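Local coordinates for putative XRE-family transcriptional regulator (Rhodococcus sp., PDB 2OFY), which probably binds DNA as a helix-turn-helix transcriptional regulator of the XRE family, at residues Q15-L20 against D72-V77; V31-D36 against R65-S70. All blocks are in the same frame, centred on the assembly; numbering follows the deposited sequence.

Both contacts join the first half of the helical chain to its second half. Interaction 1 sets residues 15-20 of helix 8-25 against residues 72-77, on the short helix 71-75 and the turn that follows it. Interaction 2 sets residues 31-36 of the next helix, 30-37, against residues 65-70, where helix 57-66 ends. Along the chain the order is 15-20, 31-36, 65-70, 72-77, so the inner pair is bracketed by the outer one. Their centres lie about 15 Å apart, yet the two touch where Val74 CG2 meets Leu69 CD2 at 3.5 Å. Together they link four of the five helices, interaction 1 partly buried and interaction 2 at the surface.

Interaction 1. Residues Q15-L20 against D72-V77; sequences QRLGEL and DDVAAV
Leu17 and Leu20, one turn apart on helix 8-25, meet Val74 and Val77 in two different ways. The side chains of Leu17 and Val74 cross obliquely, and CD1 of Leu17 comes within 3.3 Å of CG1 of Val74, tighter than ordinary van der Waals contact. Val74 offers this methyl because CG1 stands anti to its backbone N (chi1 164°), while CG2 is turned beside the N. Leu20 and Val77 instead reach toward each other tip to tip: CD2 of Leu20 lies 3.6 Å from CG2 of Val77 and 3.8 Å from its CG1, a single methyl facing both branches. The same CD2 lies 3.9 Å from the backbone O of Val74, so Leu20 borders the backbone there as well.

Arg16 flanks this apolar patch. From CG to NE its chain is extended, and the guanidinium comes to the carbonyl of Val77 with NH1 2.9 Å from O, the oxygen placed obliquely to the guanidinium plane. NH2 has a long, weak ion pair with Glu12 one turn back. Leu17 also packs on Phe58 of the second subunit, and Asp72 bonds to that subunit's Leu71, Ser70 and Asp72, so the contact borders the dimer interface. Packing of the first helix against the last is consistent with the compact five-helix fold of XRE-type helix-turn-helix domains.

Interaction 2. Residues V31-D36 against R65-S70; sequences VTVAFD and RVLDLS
In this helix-turn-helix domain, helix 30-37 packs against the C-terminal end of helix 57-66, with Val66 against Val33 and Asp36. Val66 directs both methyls at the opposite helix. Its CG2 rests 3.6 Å from Asp36 CB and 3.5 Å from Asp36 C, while CG1, anti to the backbone N (chi1 170°), lies 4.2 Å from CG1 of Val33. Leu67 crosses Val33 at about a right angle and brings CD2 to 3.9 Å from CG2 of that valine.

The Arg65 chain bends at chi2 (98°, placing CD), and one face of its guanidinium meets CG2 of Val66, 3.6 Å from the plane and offset toward the rim. The backbone O of Asp36 lies obliquely near NH1 and NH2, but at angles too poor for direct hydrogen bonds. A water instead bridges the two, donating to Asp36 O at 2.7 Å and accepting from Arg65 NH1 at 2.9 Å. An alanine in place of Val66 lacks both of these methyls, which would probably open a gap beside Asp36 and Val33 and leave the Arg65 guanidinium freer to turn.

Just beyond, a Schellman motif at Asp68 ends helix 57-66, and Ser70 takes the N-cap position of helix 71-75, its OG making weak hydrogen bonds to the backbone N of Asp72 and Asp73. Deeper in the domain, Val33 also touches Arg25 of helix 8-25 and Leu44 of helix 41-48, while Leu67 and Leu69 pack on Ala24 of helix 8-25.

Interaction 1. Residues Q15-L20 against D72-V77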
ATOM      1  N   GLN A  15       9.080   9.217   3.567  1.00 19.77           N
ATOM      2  CA  GLN A  15       8.999  10.618   4.063  1.00 19.90           C
ATOM      3  C   GLN A  15       7.972  11.446   3.296  1.00 20.51           C
ATOM      4  O   GLN A  15       7.170  12.160   3.914  1.00 20.38           O
ATOM      5  CB  GLN A  15      10.389  11.242   3.975  1.00 21.23           C
ATOM      6  CG  GLN A  15      11.204  10.596   5.129  1.00 18.20           C
ATOM      7  CD  GLN A  15      12.673  10.940   5.079  1.00 21.23           C
ATOM      8  OE1 GLN A  15      13.185  11.431   4.039  1.00 22.31           O
ATOM      9  NE2 GLN A  15      13.377  10.704   6.218  1.00 23.76           N
ATOM     10  N   ARG A  16       7.978  11.367   1.966  1.00 18.97           N
ATOM     11  CA  ARG A  16       6.945  12.078   1.191  1.00 19.87           C
ATOM     12  C   ARG A  16       5.535  11.668   1.561  1.00 19.24           C
ATOM     13  O   ARG A  16       4.641  12.495   1.665  1.00 18.66           O
ATOM     14  CB  ARG A  16       7.123  11.765  -0.320  1.00 19.40           C
ATOM     15  CG  ARG A  16       8.369  12.342  -0.837  1.00 23.44           C
ATOM     16  CD  ARG A  16       8.306  12.058  -2.308  1.00 22.70           C
ATOM     17  NE  ARG A  16       9.590  12.029  -2.881  1.00 26.80           N
ATOM     18  CZ  ARG A  16       9.837  11.490  -4.069  1.00 26.67           C
ATOM     19  NH1 ARG A  16       8.841  10.929  -4.775  1.00 25.11           N
ATOM     20  NH2 ARG A  16      11.063  11.526  -4.532  1.00 24.15           N
ATOM     21  N   LEU A  17       5.339  10.359   1.715  1.00 18.39           N
ATOM     22  CA  LEU A  17       4.025   9.818   2.058  1.00 17.65           C
ATOM     23  C   LEU A  17       3.590  10.418   3.386  1.00 19.11           C
ATOM     24  O   LEU A  17       2.456  10.877   3.536  1.00 19.47           O
ATOM     25  CB  LEU A  17       4.096   8.281   2.124  1.00 16.97           C
ATOM     26  CG  LEU A  17       2.801   7.620   2.618  1.00 18.13           C
ATOM     27  CD1 LEU A  17       1.572   7.863   1.682  1.00 19.05           C
ATOM     28  CD2 LEU A  17       3.093   6.132   2.798  1.00 17.77           C
ATOM     29  N   GLY A  18       4.512  10.436   4.369  1.00 19.75           N
ATOM     30  CA  GLY A  18       4.224  10.964   5.733  1.00 20.45           C
ATOM     31  C   GLY A  18       3.831  12.432   5.669  1.00 20.26           C
ATOM     32  O   GLY A  18       2.818  12.851   6.235  1.00 20.28           O
ATOM     33  N   GLU A  19       4.594  13.216   4.907  1.00 20.38           N
ATOM     34  CA  GLU A  19       4.299  14.643   4.752  0.70 21.21           C
ATOM     35  C   GLU A  19       2.935  14.856   4.124  1.00 21.26           C
ATOM     36  O   GLU A  19       2.185  15.745   4.578  1.00 20.55           O
ATOM     37  CB  GLU A  19       5.358  15.330   3.877  0.70 21.98           C
ATOM     38  CG  GLU A  19       5.149  16.876   3.842  0.70 23.14           C
ATOM     39  CD  GLU A  19       5.975  17.636   2.793  0.70 24.17           C
ATOM     40  OE1 GLU A  19       6.931  17.054   2.236  0.70 26.88           O
ATOM     41  OE2 GLU A  19       5.669  18.835   2.537  0.70 23.01           O
ATOM     42  N   LEU A  20       2.595  14.063   3.114  1.00 18.64           N
ATOM     43  CA  LEU A  20       1.273  14.187   2.439  1.00 21.35           C
ATOM     44  C   LEU A  20       0.108  13.859   3.382  1.00 20.05           C
ATOM     45  O   LEU A  20      -0.908  14.597   3.412  1.00 20.12           O
ATOM     46  CB  LEU A  20       1.227  13.179   1.291  1.00 22.40           C
ATOM     47  CG  LEU A  20       0.862  13.528  -0.115  1.00 30.48           C
ATOM     48  CD1 LEU A  20       1.246  14.983  -0.492  1.00 28.57           C
ATOM     49  CD2 LEU A  20       1.589  12.523  -0.980  1.00 25.95           C
ATOM     50  N   ASP A  72      -4.782   6.992  -5.150  1.00 32.41           N
ATOM     51  CA  ASP A  72      -4.175   7.275  -6.465  1.00 33.60           C
ATOM     52  C   ASP A  72      -3.539   8.640  -6.476  1.00 35.30           C
ATOM     53  O   ASP A  72      -2.446   8.799  -7.057  1.00 34.64           O
ATOM     54  CB  ASP A  72      -5.223   7.155  -7.558  1.00 34.07           C
ATOM     55  CG  ASP A  72      -5.721   5.784  -7.615  1.00 39.10           C
ATOM     56  OD1 ASP A  72      -4.909   4.897  -7.989  1.00 39.27           O
ATOM     57  OD2 ASP A  72      -6.845   5.567  -7.112  1.00 41.26           O
ATOM     58  N   ASP A  73      -4.192   9.607  -5.809  1.00 34.48           N
ATOM     59  CA  ASP A  73      -3.628  10.952  -5.718  1.00 35.02           C
ATOM     60  C   ASP A  73      -2.325  10.919  -4.907  1.00 34.57           C
ATOM     61  O   ASP A  73      -1.362  11.590  -5.217  1.00 35.27           O
ATOM     62  CB  ASP A  73      -4.622  11.938  -5.118  1.00 34.59           C
ATOM     63  CG  ASP A  73      -5.808  12.249  -6.057  1.00 37.30           C
ATOM     64  OD1 ASP A  73      -5.696  12.098  -7.297  1.00 34.03           O
ATOM     65  OD2 ASP A  73      -6.868  12.662  -5.502  1.00 35.86           O
ATOM     66  N   VAL A  74      -2.305  10.097  -3.877  1.00 34.93           N
ATOM     67  CA  VAL A  74      -1.127   9.971  -3.009  1.00 33.56           C
ATOM     68  C   VAL A  74       0.033   9.263  -3.745  1.00 34.81           C
ATOM     69  O   VAL A  74       1.149   9.773  -3.738  1.00 34.86           O
ATOM     70  CB  VAL A  74      -1.516   9.187  -1.746  1.00 34.53           C
ATOM     71  CG1 VAL A  74      -0.275   8.656  -0.955  1.00 36.13           C
ATOM     72  CG2 VAL A  74      -2.397  10.093  -0.833  1.00 34.18           C
ATOM     73  N   ALA A  75      -0.264   8.123  -4.365  1.00 33.24           N
ATOM     74  CA  ALA A  75       0.769   7.343  -5.079  1.00 33.89           C
ATOM     75  C   ALA A  75       1.405   8.158  -6.204  1.00 34.52           C
ATOM     76  O   ALA A  75       2.562   7.943  -6.526  1.00 33.84           O
ATOM     77  CB  ALA A  75       0.192   6.059  -5.613  1.00 34.30           C
ATOM     78  N   ALA A  76       0.645   9.099  -6.791  1.00 34.38           N
ATOM     79  CA  ALA A  76       1.149   9.968  -7.868  1.00 35.69           C
ATOM     80  C   ALA A  76       2.429  10.745  -7.580  1.00 35.39           C
ATOM     81  O   ALA A  76       3.170  11.078  -8.521  1.00 33.02           O
ATOM     82  CB  ALA A  76       0.052  10.930  -8.312  1.00 35.85           C
ATOM     83  N   VAL A  77       2.705  11.076  -6.304  1.00 36.02           N
ATOM     84  CA  VAL A  77       3.967  11.799  -5.992  1.00 37.02           C
ATOM     85  C   VAL A  77       5.254  11.026  -6.091  1.00 38.27           C
ATOM     86  O   VAL A  77       6.319  11.612  -5.923  1.00 38.02           O
ATOM     87  CB  VAL A  77       3.966  12.495  -4.594  1.00 37.59           C
ATOM     88  CG1 VAL A  77       2.795  13.460  -4.484  1.00 37.33           C
ATOM     89  CG2 VAL A  77       3.996  11.457  -3.456  1.00 37.08           C
TER

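Interaction 2. Residues V31-D36 against R65-S70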
ATOM      1  N   VAL A  31      -5.434  11.908  17.490  1.00 17.53           N
ATOM      2  CA  VAL A  31      -6.131  10.834  18.206  1.00 16.89           C
ATOM      3  C   VAL A  31      -7.351  10.446  17.402  1.00 16.34           C
ATOM      4  O   VAL A  31      -7.651   9.271  17.240  1.00 16.66           O
ATOM      5  CB  VAL A  31      -6.604  11.292  19.598  1.00 17.61           C
ATOM      6  CG1 VAL A  31      -7.469  10.189  20.231  1.00 16.12           C
ATOM      7  CG2 VAL A  31      -5.388  11.618  20.462  1.00 17.83           C
ATOM      8  N   THR A  32      -8.076  11.438  16.911  1.00 14.97           N
ATOM      9  CA  THR A  32      -9.273  11.115  16.176  1.00 16.11           C
ATOM     10  C   THR A  32      -8.954  10.321  14.892  1.00 16.54           C
ATOM     11  O   THR A  32      -9.581   9.296  14.597  1.00 16.37           O
ATOM     12  CB  THR A  32     -10.032  12.364  15.866  1.00 16.57           C
ATOM     13  OG1 THR A  32     -10.353  13.012  17.123  1.00 17.84           O
ATOM     14  CG2 THR A  32     -11.266  12.017  15.118  1.00 18.62           C
ATOM     15  N   VAL A  33      -7.987  10.822  14.149  1.00 15.59           N
ATOM     16  CA  VAL A  33      -7.502  10.104  12.936  1.00 14.69           C
ATOM     17  C   VAL A  33      -7.110   8.640  13.292  1.00 15.74           C
ATOM     18  O   VAL A  33      -7.593   7.706  12.666  1.00 16.39           O
ATOM     19  CB  VAL A  33      -6.397  10.863  12.193  1.00 16.22           C
ATOM     20  CG1 VAL A  33      -5.965   9.973  10.959  1.00 14.77           C
ATOM     21  CG2 VAL A  33      -6.919  12.224  11.708  1.00 16.63           C
ATOM     22  N   ALA A  34      -6.242   8.459  14.302  1.00 15.51           N
ATOM     23  CA  ALA A  34      -5.750   7.131  14.718  1.00 16.02           C
ATOM     24  C   ALA A  34      -6.924   6.238  15.126  1.00 16.30           C
ATOM     25  O   ALA A  34      -7.046   5.085  14.661  1.00 18.74           O
ATOM     26  CB  ALA A  34      -4.782   7.287  15.885  1.00 15.20           C
ATOM     27  N   PHE A  35      -7.849   6.786  15.940  1.00 16.44           N
ATOM     28  CA  PHE A  35      -9.035   6.023  16.371  1.00 16.24           C
ATOM     29  C   PHE A  35      -9.904   5.565  15.195  1.00 16.73           C
ATOM     30  O   PHE A  35     -10.290   4.393  15.150  1.00 17.10           O
ATOM     31  CB  PHE A  35      -9.898   6.776  17.398  1.00 15.74           C
ATOM     32  CG  PHE A  35     -11.193   6.048  17.773  1.00 16.28           C
ATOM     33  CD1 PHE A  35     -11.193   4.910  18.610  1.00 16.02           C
ATOM     34  CD2 PHE A  35     -12.417   6.483  17.272  1.00 18.29           C
ATOM     35  CE1 PHE A  35     -12.384   4.253  18.916  1.00 17.11           C
ATOM     36  CE2 PHE A  35     -13.614   5.821  17.581  1.00 18.41           C
ATOM     37  CZ  PHE A  35     -13.602   4.706  18.414  1.00 17.44           C
ATOM     38  N   ASP A  36     -10.223   6.478  14.272  1.00 15.81           N
ATOM     39  CA  ASP A  36     -11.103   6.177  13.146  1.00 16.41           C
ATOM     40  C   ASP A  36     -10.441   5.206  12.154  1.00 17.14           C
ATOM     41  O   ASP A  36     -11.145   4.428  11.515  1.00 18.30           O
ATOM     42  CB  ASP A  36     -11.523   7.477  12.384  1.00 17.19           C
ATOM     43  CG  ASP A  36     -12.494   8.363  13.175  1.00 19.24           C
ATOM     44  OD1 ASP A  36     -12.993   7.967  14.269  1.00 18.19           O
ATOM     45  OD2 ASP A  36     -12.795   9.510  12.699  1.00 21.07           O
ATOM     46  N   ARG A  65      -8.605   6.808   3.853  1.00 21.04           N
ATOM     47  CA  ARG A  65     -10.092   6.871   3.869  1.00 22.45           C
ATOM     48  C   ARG A  65     -10.610   7.856   4.940  1.00 21.56           C
ATOM     49  O   ARG A  65     -11.495   8.635   4.672  1.00 22.35           O
ATOM     50  CB  ARG A  65     -10.733   5.510   3.970  1.00 22.24           C
ATOM     51  CG  ARG A  65     -10.260   4.620   5.042  1.00 27.08           C
ATOM     52  CD  ARG A  65     -11.146   4.628   6.269  1.00 31.06           C
ATOM     53  NE  ARG A  65     -10.710   3.638   7.245  1.00 25.07           N
ATOM     54  CZ  ARG A  65     -11.357   3.378   8.367  1.00 32.71           C
ATOM     55  NH1 ARG A  65     -12.489   4.050   8.623  1.00 33.68           N
ATOM     56  NH2 ARG A  65     -10.901   2.428   9.204  1.00 30.21           N
ATOM     57  N   VAL A  66     -10.038   7.829   6.142  1.00 20.81           N
ATOM     58  CA  VAL A  66     -10.443   8.731   7.232  1.00 20.36           C
ATOM     59  C   VAL A  66     -10.248  10.185   6.780  1.00 20.68           C
ATOM     60  O   VAL A  66     -11.085  11.067   7.109  1.00 21.37           O
ATOM     61  CB  VAL A  66      -9.673   8.433   8.547  1.00 19.72           C
ATOM     62  CG1 VAL A  66      -9.909   9.534   9.627  1.00 18.88           C
ATOM     63  CG2 VAL A  66     -10.039   6.989   9.122  1.00 18.30           C
ATOM     64  N   LEU A  67      -9.170  10.430   6.021  1.00 21.04           N
ATOM     65  CA  LEU A  67      -8.811  11.780   5.561  1.00 20.76           C
ATOM     66  C   LEU A  67      -9.470  12.181   4.250  1.00 21.56           C
ATOM     67  O   LEU A  67      -9.186  13.282   3.730  1.00 21.31           O
ATOM     68  CB  LEU A  67      -7.284  11.928   5.451  1.00 20.94           C
ATOM     69  CG  LEU A  67      -6.525  11.614   6.736  1.00 20.10           C
ATOM     70  CD1 LEU A  67      -5.037  11.652   6.370  1.00 18.59           C
ATOM     71  CD2 LEU A  67      -6.857  12.698   7.818  1.00 19.11           C
ATOM     72  N   ASP A  68     -10.368  11.320   3.731  1.00 20.56           N
ATOM     73  CA  ASP A  68     -10.992  11.520   2.420  1.00 21.43           C
ATOM     74  C   ASP A  68      -9.980  11.831   1.353  1.00 20.85           C
ATOM     75  O   ASP A  68     -10.157  12.752   0.527  1.00 20.22           O
ATOM     76  CB  ASP A  68     -12.023  12.623   2.450  1.00 23.35           C
ATOM     77  CG  ASP A  68     -13.385  12.094   2.199  1.00 29.84           C
ATOM     78  OD1 ASP A  68     -13.858  12.247   1.045  1.00 35.84           O
ATOM     79  OD2 ASP A  68     -13.959  11.490   3.142  1.00 34.73           O
ATOM     80  N   LEU A  69      -8.941  11.023   1.368  1.00 19.96           N
ATOM     81  CA  LEU A  69      -7.812  11.243   0.487  1.00 22.74           C
ATOM     82  C   LEU A  69      -7.767  10.046  -0.479  1.00 24.68           C
ATOM     83  O   LEU A  69      -7.950   8.914  -0.050  1.00 22.69           O
ATOM     84  CB  LEU A  69      -6.595  11.361   1.399  1.00 23.29           C
ATOM     85  CG  LEU A  69      -5.222  11.576   0.850  1.00 23.51           C
ATOM     86  CD1 LEU A  69      -5.142  12.957   0.179  1.00 22.49           C
ATOM     87  CD2 LEU A  69      -4.129  11.400   1.976  1.00 21.48           C
ATOM     88  N   SER A  70      -7.637  10.299  -1.788  1.00 29.57           N
ATOM     89  CA  SER A  70      -7.542   9.199  -2.752  1.00 30.90           C
ATOM     90  C   SER A  70      -6.127   8.628  -2.775  1.00 32.63           C
ATOM     91  O   SER A  70      -5.161   9.385  -2.867  1.00 33.48           O
ATOM     92  CB  SER A  70      -7.897   9.684  -4.173  1.00 33.58           C
ATOM     93  OG  SER A  70      -7.428   8.784  -5.180  1.00 35.36           O
TER
HETATM   94  O   HOH W   1     -13.795   4.650  11.149  1.00 45.88           O